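Local coordinates for protein aryl acylamidase (bacterium CSBL00001, PDB 4YJ6) that probably hydrolyses the amide bond of aryl acylamides, as a member of the amidase signature enzyme family, at residues T81-P94 with A106-M120. Residues are numbered along the deposited sequence; the frame is centred on the assembly and turned at random.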
ATOM      1  N   THR A  81       4.562  14.882  -0.393  1.00 11.27           N
ATOM      2  CA  THR A  81       4.342  13.456  -0.199  1.00 11.19           C
ATOM      3  C   THR A  81       5.598  12.844   0.415  1.00 11.60           C
ATOM      4  O   THR A  81       6.624  13.530   0.566  1.00 11.63           O
ATOM      5  CB  THR A  81       3.969  12.757  -1.550  1.00 10.48           C
ATOM      6  OG1 THR A  81       3.527  11.414  -1.271  1.00 10.90           O
ATOM      7  CG2 THR A  81       5.182  12.684  -2.501  1.00 11.27           C
ATOM      8  N   LEU A  82       5.516  11.578   0.815  1.00 10.45           N
ATOM      9  CA  LEU A  82       6.695  10.844   1.291  1.00 11.24           C
ATOM     10  C   LEU A  82       6.713   9.454   0.650  1.00 12.08           C
ATOM     11  O   LEU A  82       5.628   8.923   0.308  1.00 11.74           O
ATOM     12  CB  LEU A  82       6.675  10.690   2.821  1.00 11.48           C
ATOM     13  CG  LEU A  82       6.959  11.940   3.656  1.00 13.62           C
ATOM     14  CD1 LEU A  82       5.711  12.809   3.810  1.00 13.61           C
ATOM     15  CD2 LEU A  82       7.456  11.507   5.030  1.00 14.70           C
HETATM   16  N   MSE A  83       7.910   8.890   0.475  1.00 10.44           N
HETATM   17  CA  MSE A  83       8.026   7.544  -0.141  1.00 11.98           C
HETATM   18  C   MSE A  83       8.190   6.573   1.028  1.00 14.10           C
HETATM   19  O   MSE A  83       8.360   6.988   2.209  1.00 12.69           O
HETATM   20  CB  MSE A  83       9.237   7.469  -1.074  1.00 12.66           C
HETATM   21  CG  MSE A  83      10.506   7.563  -0.248  1.00 11.62           C
HETATM   22 SE   MSE A  83      12.034   7.282  -1.349  1.00 31.20          SE
HETATM   23  CE  MSE A  83      11.730   5.461  -1.974  1.00 14.54           C
ATOM     24  N   LYS A  84       8.152   5.287   0.704  1.00 11.58           N
ATOM     25  CA  LYS A  84       8.246   4.227   1.725  1.00 10.92           C
ATOM     26  C   LYS A  84       9.667   3.673   1.851  1.00 12.97           C
ATOM     27  O   LYS A  84      10.326   3.371   0.839  1.00 11.91           O
ATOM     28  CB  LYS A  84       7.299   3.105   1.307  1.00 10.88           C
ATOM     29  CG  LYS A  84       7.335   1.856   2.225  1.00 10.77           C
ATOM     30  CD  LYS A  84       6.242   0.902   1.729  1.00 12.55           C
ATOM     31  CE  LYS A  84       6.362  -0.436   2.437  1.00 12.63           C
ATOM     32  NZ  LYS A  84       5.309  -1.362   1.967  1.00 11.86           N
ATOM     33  N   ASP A  85      10.117   3.469   3.089  1.00 12.16           N
ATOM     34  CA  ASP A  85      11.433   2.893   3.341  1.00 13.57           C
ATOM     35  C   ASP A  85      11.417   1.342   3.266  1.00 14.81           C
ATOM     36  O   ASP A  85      11.643   0.655   4.268  1.00 13.85           O
ATOM     37  CB  ASP A  85      11.905   3.366   4.741  1.00 11.72           C
ATOM     38  CG  ASP A  85      13.288   2.839   5.100  1.00 15.77           C
ATOM     39  OD1 ASP A  85      14.034   2.440   4.174  1.00 13.44           O
ATOM     40  OD2 ASP A  85      13.625   2.881   6.324  1.00 15.48           O
ATOM     41  N   LEU A  86      11.176   0.791   2.076  1.00 11.63           N
ATOM     42  CA  LEU A  86      11.252  -0.650   1.871  1.00 12.21           C
ATOM     43  C   LEU A  86      11.765  -0.842   0.445  1.00 12.80           C
ATOM     44  O   LEU A  86      11.048  -0.548  -0.514  1.00 12.69           O
ATOM     45  CB  LEU A  86       9.871  -1.325   2.061  1.00 11.94           C
ATOM     46  CG  LEU A  86       9.898  -2.827   1.751  1.00 10.09           C
ATOM     47  CD1 LEU A  86      10.898  -3.571   2.687  1.00 13.19           C
ATOM     48  CD2 LEU A  86       8.485  -3.416   1.907  1.00 13.30           C
ATOM     49  N   PHE A  87      13.032  -1.266   0.334  1.00 12.48           N
ATOM     50  CA  PHE A  87      13.754  -1.248  -0.937  1.00 13.78           C
ATOM     51  C   PHE A  87      13.691   0.143  -1.580  1.00 17.17           C
ATOM     52  O   PHE A  87      13.651   0.282  -2.803  1.00 14.55           O
ATOM     53  CB  PHE A  87      13.250  -2.345  -1.866  1.00 13.65           C
ATOM     54  CG  PHE A  87      13.517  -3.722  -1.320  1.00 14.46           C
ATOM     55  CD1 PHE A  87      14.796  -4.286  -1.437  1.00 18.61           C
ATOM     56  CD2 PHE A  87      12.528  -4.421  -0.638  1.00 17.39           C
ATOM     57  CE1 PHE A  87      15.068  -5.538  -0.927  1.00 15.99           C
ATOM     58  CE2 PHE A  87      12.791  -5.696  -0.116  1.00 16.67           C
ATOM     59  CZ  PHE A  87      14.045  -6.252  -0.262  1.00 16.65           C
ATOM     60  N   ALA A  88      13.697   1.164  -0.734  1.00 15.18           N
ATOM     61  CA  ALA A  88      13.751   2.548  -1.219  1.00 12.56           C
ATOM     62  C   ALA A  88      14.980   2.710  -2.103  1.00 15.20           C
ATOM     63  O   ALA A  88      16.056   2.264  -1.730  1.00 16.10           O
ATOM     64  CB  ALA A  88      13.827   3.511  -0.044  1.00 12.68           C
ATOM     65  N   ALA A  89      14.826   3.348  -3.259  1.00 12.35           N
ATOM     66  CA  ALA A  89      16.005   3.819  -3.989  1.00 12.19           C
ATOM     67  C   ALA A  89      15.770   5.263  -4.394  1.00 14.18           C
ATOM     68  O   ALA A  89      14.884   5.568  -5.203  1.00 14.12           O
ATOM     69  CB  ALA A  89      16.275   2.955  -5.225  1.00 14.12           C
ATOM     70  N   LYS A  90      16.562   6.163  -3.818  1.00 13.24           N
ATOM     71  CA  LYS A  90      16.528   7.562  -4.243  1.00 16.41           C
ATOM     72  C   LYS A  90      17.925   8.089  -3.959  1.00 17.21           C
ATOM     73  O   LYS A  90      18.410   7.992  -2.837  1.00 15.07           O
ATOM     74  CB  LYS A  90      15.477   8.377  -3.486  1.00 16.45           C
ATOM     75  CG  LYS A  90      15.470   9.837  -3.992  1.00 22.94           C
ATOM     76  CD  LYS A  90      14.330  10.622  -3.467  1.00 26.66           C
ATOM     77  CE  LYS A  90      14.132  11.937  -4.277  1.00 24.86           C
ATOM     78  NZ  LYS A  90      15.321  12.843  -4.389  1.00 25.01           N
ATOM     79  N   PRO A  91      18.588   8.619  -4.980  1.00 16.03           N
ATOM     80  CA  PRO A  91      20.018   8.911  -4.779  1.00 18.80           C
ATOM     81  C   PRO A  91      20.304   9.781  -3.549  1.00 19.69           C
ATOM     82  O   PRO A  91      19.651  10.814  -3.344  1.00 18.12           O
ATOM     83  CB  PRO A  91      20.404   9.589  -6.086  1.00 22.03           C
ATOM     84  CG  PRO A  91      19.530   8.889  -7.111  1.00 20.75           C
ATOM     85  CD  PRO A  91      18.178   8.750  -6.387  1.00 17.88           C
ATOM     86  N   GLY A  92      21.241   9.331  -2.707  1.00 17.74           N
ATOM     87  CA  GLY A  92      21.587  10.057  -1.497  1.00 17.37           C
ATOM     88  C   GLY A  92      20.700   9.817  -0.285  1.00 21.21           C
ATOM     89  O   GLY A  92      21.006  10.300   0.803  1.00 20.99           O
ATOM     90  N   TRP A  93      19.614   9.053  -0.444  1.00 15.06           N
ATOM     91  CA  TRP A  93      18.698   8.817   0.662  1.00 17.87           C
ATOM     92  C   TRP A  93      18.977   7.456   1.307  1.00 17.41           C
ATOM     93  O   TRP A  93      19.565   6.570   0.685  1.00 16.69           O
ATOM     94  CB  TRP A  93      17.250   8.822   0.162  1.00 16.15           C
ATOM     95  CG  TRP A  93      16.708  10.198  -0.155  1.00 18.88           C
ATOM     96  CD1 TRP A  93      17.403  11.294  -0.629  1.00 20.77           C
ATOM     97  CD2 TRP A  93      15.359  10.612  -0.001  1.00 16.71           C
ATOM     98  NE1 TRP A  93      16.535  12.372  -0.781  1.00 18.88           N
ATOM     99  CE2 TRP A  93      15.278  11.975  -0.397  1.00 17.51           C
ATOM    100  CE3 TRP A  93      14.198   9.961   0.432  1.00 16.74           C
ATOM    101  CZ2 TRP A  93      14.077  12.688  -0.377  1.00 16.39           C
ATOM    102  CZ3 TRP A  93      12.995  10.677   0.467  1.00 15.70           C
ATOM    103  CH2 TRP A  93      12.944  12.026   0.043  1.00 15.28           C
ATOM    104  N   PRO A  94      18.569   7.299   2.562  1.00 16.64           N
ATOM    105  CA  PRO A  94      18.828   6.004   3.207  1.00 16.38           C
ATOM    106  C   PRO A  94      17.913   4.932   2.658  1.00 15.86           C
ATOM    107  O   PRO A  94      16.970   5.214   1.914  1.00 14.86           O
ATOM    108  CB  PRO A  94      18.544   6.266   4.695  1.00 20.29           C
ATOM    109  CG  PRO A  94      17.745   7.505   4.747  1.00 20.09           C
ATOM    110  CD  PRO A  94      17.978   8.289   3.484  1.00 16.91           C
ATOM    111  N   ALA A 106      23.468   3.130   5.094  1.00 22.54           N
ATOM    112  CA  ALA A 106      23.410   2.910   3.653  1.00 22.57           C
ATOM    113  C   ALA A 106      22.842   4.168   2.984  1.00 20.21           C
ATOM    114  O   ALA A 106      21.976   4.820   3.562  1.00 21.81           O
ATOM    115  CB  ALA A 106      22.530   1.698   3.353  1.00 21.38           C
ATOM    116  N   ARG A 107      23.330   4.508   1.791  1.00 20.86           N
ATOM    117  CA  ARG A 107      22.740   5.599   1.009  1.00 22.35           C
ATOM    118  C   ARG A 107      22.616   5.189  -0.444  1.00 22.10           C
ATOM    119  O   ARG A 107      23.501   4.518  -0.978  1.00 23.43           O
ATOM    120  CB  ARG A 107      23.594   6.875   1.110  1.00 24.85           C
ATOM    121  CG  ARG A 107      23.720   7.405   2.527  1.00 25.94           C
ATOM    122  CD  ARG A 107      22.372   7.912   3.051  1.00 27.13           C
ATOM    123  NE  ARG A 107      22.488   8.577   4.351  1.00 33.71           N
ATOM    124  CZ  ARG A 107      22.409   7.962   5.532  1.00 30.94           C
ATOM    125  NH1 ARG A 107      22.205   6.653   5.616  1.00 31.32           N
ATOM    126  NH2 ARG A 107      22.536   8.667   6.645  1.00 38.42           N
ATOM    127  N   GLY A 108      21.530   5.598  -1.091  1.00 20.13           N
ATOM    128  CA  GLY A 108      21.275   5.205  -2.459  1.00 18.88           C
ATOM    129  C   GLY A 108      22.333   5.724  -3.418  1.00 19.71           C
ATOM    130  O   GLY A 108      22.748   6.895  -3.350  1.00 20.71           O
ATOM    131  N   ALA A 109      22.769   4.841  -4.313  1.00 19.39           N
ATOM    132  CA  ALA A 109      23.772   5.194  -5.324  1.00 24.16           C
ATOM    133  C   ALA A 109      23.195   6.137  -6.371  1.00 21.36           C
ATOM    134  O   ALA A 109      21.988   6.238  -6.565  1.00 19.50           O
ATOM    135  CB  ALA A 109      24.300   3.938  -6.008  1.00 24.57           C
ATOM    136  N   ALA A 110      24.068   6.848  -7.068  1.00 22.92           N
ATOM    137  CA  ALA A 110      23.614   7.757  -8.095  1.00 21.64           C
ATOM    138  C   ALA A 110      22.819   7.043  -9.191  1.00 20.56           C
ATOM    139  O   ALA A 110      23.144   5.923  -9.580  1.00 19.94           O
ATOM    140  CB  ALA A 110      24.855   8.453  -8.723  1.00 20.95           C
ATOM    141  N   GLY A 111      21.768   7.693  -9.673  1.00 23.17           N
ATOM    142  CA  GLY A 111      21.065   7.241 -10.858  1.00 21.44           C
ATOM    143  C   GLY A 111      20.126   6.051 -10.681  1.00 21.64           C
ATOM    144  O   GLY A 111      19.504   5.623 -11.655  1.00 21.83           O
ATOM    145  N   VAL A 112      20.035   5.513  -9.456  1.00 19.92           N
ATOM    146  CA  VAL A 112      19.147   4.373  -9.141  1.00 16.69           C
ATOM    147  C   VAL A 112      17.878   4.864  -8.398  1.00 17.14           C
ATOM    148  O   VAL A 112      17.968   5.496  -7.340  1.00 15.23           O
ATOM    149  CB  VAL A 112      19.902   3.343  -8.267  1.00 16.11           C
ATOM    150  CG1 VAL A 112      19.034   2.101  -7.959  1.00 20.29           C
ATOM    151  CG2 VAL A 112      21.235   2.901  -8.965  1.00 20.49           C
ATOM    152  N   TRP A 113      16.702   4.550  -8.954  1.00 15.47           N
ATOM    153  CA  TRP A 113      15.441   5.078  -8.406  1.00 16.09           C
ATOM    154  C   TRP A 113      14.391   4.008  -8.296  1.00 18.08           C
ATOM    155  O   TRP A 113      14.273   3.163  -9.181  1.00 18.07           O
ATOM    156  CB  TRP A 113      14.849   6.143  -9.320  1.00 16.43           C
ATOM    157  CG  TRP A 113      15.623   7.420  -9.392  1.00 17.63           C
ATOM    158  CD1 TRP A 113      16.772   7.658 -10.104  1.00 19.58           C
ATOM    159  CD2 TRP A 113      15.283   8.656  -8.745  1.00 16.34           C
ATOM    160  NE1 TRP A 113      17.165   8.973  -9.928  1.00 19.26           N
ATOM    161  CE2 TRP A 113      16.263   9.608  -9.118  1.00 19.44           C
ATOM    162  CE3 TRP A 113      14.224   9.060  -7.919  1.00 17.29           C
ATOM    163  CZ2 TRP A 113      16.228  10.923  -8.669  1.00 21.44           C
ATOM    164  CZ3 TRP A 113      14.181  10.369  -7.489  1.00 21.44           C
ATOM    165  CH2 TRP A 113      15.193  11.286  -7.848  1.00 21.53           C
ATOM    166  N   SER A 114      13.592   4.063  -7.232  1.00 13.37           N
ATOM    167  CA  SER A 114      12.345   3.290  -7.218  1.00 14.04           C
ATOM    168  C   SER A 114      11.243   4.177  -7.805  1.00 12.49           C
ATOM    169  O   SER A 114      11.417   5.386  -7.953  1.00 12.15           O
ATOM    170  CB  SER A 114      12.032   2.773  -5.830  1.00 14.71           C
ATOM    171  OG  SER A 114      12.048   3.798  -4.889  1.00 16.05           O
ATOM    172  N   THR A 115      10.108   3.582  -8.168  1.00 10.73           N
ATOM    173  CA  THR A 115       9.187   4.274  -9.085  1.00  9.12           C
ATOM    174  C   THR A 115       8.494   5.467  -8.469  1.00 10.37           C
ATOM    175  O   THR A 115       8.389   6.516  -9.098  1.00  9.26           O
ATOM    176  CB  THR A 115       8.131   3.293  -9.569  1.00 10.40           C
ATOM    177  OG1 THR A 115       8.817   2.223 -10.235  1.00 12.77           O
ATOM    178  CG2 THR A 115       7.138   4.013 -10.539  1.00 11.65           C
ATOM    179  N   TYR A 116       7.977   5.320  -7.260  1.00 10.77           N
ATOM    180  CA  TYR A 116       7.196   6.418  -6.679  1.00 11.17           C
ATOM    181  C   TYR A 116       8.013   7.750  -6.577  1.00 12.85           C
ATOM    182  O   TYR A 116       7.557   8.750  -7.073  1.00 11.68           O
ATOM    183  CB  TYR A 116       6.618   5.986  -5.333  1.00 12.46           C
ATOM    184  CG  TYR A 116       5.668   6.973  -4.744  1.00 11.36           C
ATOM    185  CD1 TYR A 116       4.304   6.915  -5.073  1.00 11.54           C
ATOM    186  CD2 TYR A 116       6.102   7.914  -3.813  1.00  9.66           C
ATOM    187  CE1 TYR A 116       3.410   7.794  -4.538  1.00 11.28           C
ATOM    188  CE2 TYR A 116       5.187   8.807  -3.246  1.00 10.90           C
ATOM    189  CZ  TYR A 116       3.846   8.720  -3.616  1.00 11.16           C
ATOM    190  OH  TYR A 116       2.925   9.577  -3.079  1.00 10.73           O
ATOM    191  N   PRO A 117       9.204   7.747  -5.937  1.00 11.35           N
ATOM    192  CA  PRO A 117       9.937   9.033  -5.851  1.00 10.17           C
ATOM    193  C   PRO A 117      10.304   9.611  -7.231  1.00 11.83           C
ATOM    194  O   PRO A 117      10.201  10.819  -7.440  1.00 12.57           O
ATOM    195  CB  PRO A 117      11.180   8.681  -5.021  1.00 12.75           C
ATOM    196  CG  PRO A 117      11.400   7.181  -5.203  1.00 10.68           C
ATOM    197  CD  PRO A 117       9.914   6.649  -5.231  1.00 11.17           C
ATOM    198  N   LEU A 118      10.678   8.740  -8.167  1.00 10.85           N
ATOM    199  CA  LEU A 118      11.078   9.177  -9.497  1.00 11.17           C
ATOM    200  C   LEU A 118       9.898   9.857 -10.183  1.00 13.58           C
ATOM    201  O   LEU A 118      10.006  11.008 -10.629  1.00 13.42           O
ATOM    202  CB  LEU A 118      11.541   7.977 -10.327  1.00 11.38           C
ATOM    203  CG  LEU A 118      11.871   8.334 -11.780  1.00 15.00           C
ATOM    204  CD1 LEU A 118      13.110   9.230 -11.836  1.00 17.58           C
ATOM    205  CD2 LEU A 118      12.072   7.078 -12.600  1.00 20.49           C
ATOM    206  N   LYS A 119       8.768   9.155 -10.287  1.00 11.25           N
ATOM    207  CA  LYS A 119       7.687   9.686 -11.117  1.00  9.73           C
ATOM    208  C   LYS A 119       6.926  10.802 -10.428  1.00 11.34           C
ATOM    209  O   LYS A 119       6.498  11.768 -11.082  1.00 11.03           O
ATOM    210  CB  LYS A 119       6.766   8.544 -11.557  1.00 11.02           C
ATOM    211  CG  LYS A 119       7.571   7.569 -12.449  1.00 12.59           C
ATOM    212  CD  LYS A 119       6.675   6.728 -13.294  1.00 15.64           C
ATOM    213  CE  LYS A 119       6.164   7.490 -14.497  1.00 15.70           C
ATOM    214  NZ  LYS A 119       5.175   6.626 -15.202  1.00 15.99           N
HETATM  215  N   MSE A 120       6.793  10.718  -9.111  1.00  9.49           N
HETATM  216  CA  MSE A 120       6.094  11.794  -8.413  1.00 10.72           C
HETATM  217  C   MSE A 120       6.903  13.098  -8.476  1.00 12.79           C
HETATM  218  O   MSE A 120       6.356  14.161  -8.821  1.00 12.74           O
HETATM  219  CB  MSE A 120       5.814  11.409  -6.960  1.00 11.48           C
HETATM  220  CG  MSE A 120       4.919  10.166  -6.821  1.00  9.80           C
HETATM  221 SE   MSE A 120       3.124  10.623  -7.394  1.00 29.11          SE
HETATM  222  CE  MSE A 120       2.508  11.608  -5.805  1.00 13.20           C
TER
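The indole of Trp-113 takes Pro-91 CD over the centre of one face, while Leu-118 CD1, from the same segment as the indole, lies near the rim of the opposite face. Pro-91 CD makes a CH-pi contact, 3.6 Å from the centroid of the five-membered ring and 20° off its normal. In this amidase signature fold, strand 81-84 and the loop after it pack against helix 115-120 and the loop that leads into it. Lys-90 runs alongside the same indole, with CE 3.6 Å from Trp-113 CZ3, and its NZ goes on to a salt bridge with Glu-55. With an alanine at Trp-113, Pro-91 CD would probably lose the ring it rests on and the Lys-90 methylenes one apolar wall. The ring of Tyr-116 carries Met-120 CG over one face. At its edge, in plane, Tyr-116 OH donates to Thr-81 OG1 at 2.6 Å. That buried oxygen also hydrogen-bonds to Val-178 O. Met-83 CE packs on Pro-117 CG at 3.7 Å. The type II turn from Lys-90 to Trp-93 supplies Gly-92 N to Gly-108 O, and Gly-108 N returns to Trp-93 O. Ser-114 N donates to Ala-89 O at 2.8 Å. Ala-89 N donates to Ser-114 OG at 3.3 Å, nearly straight at 168°.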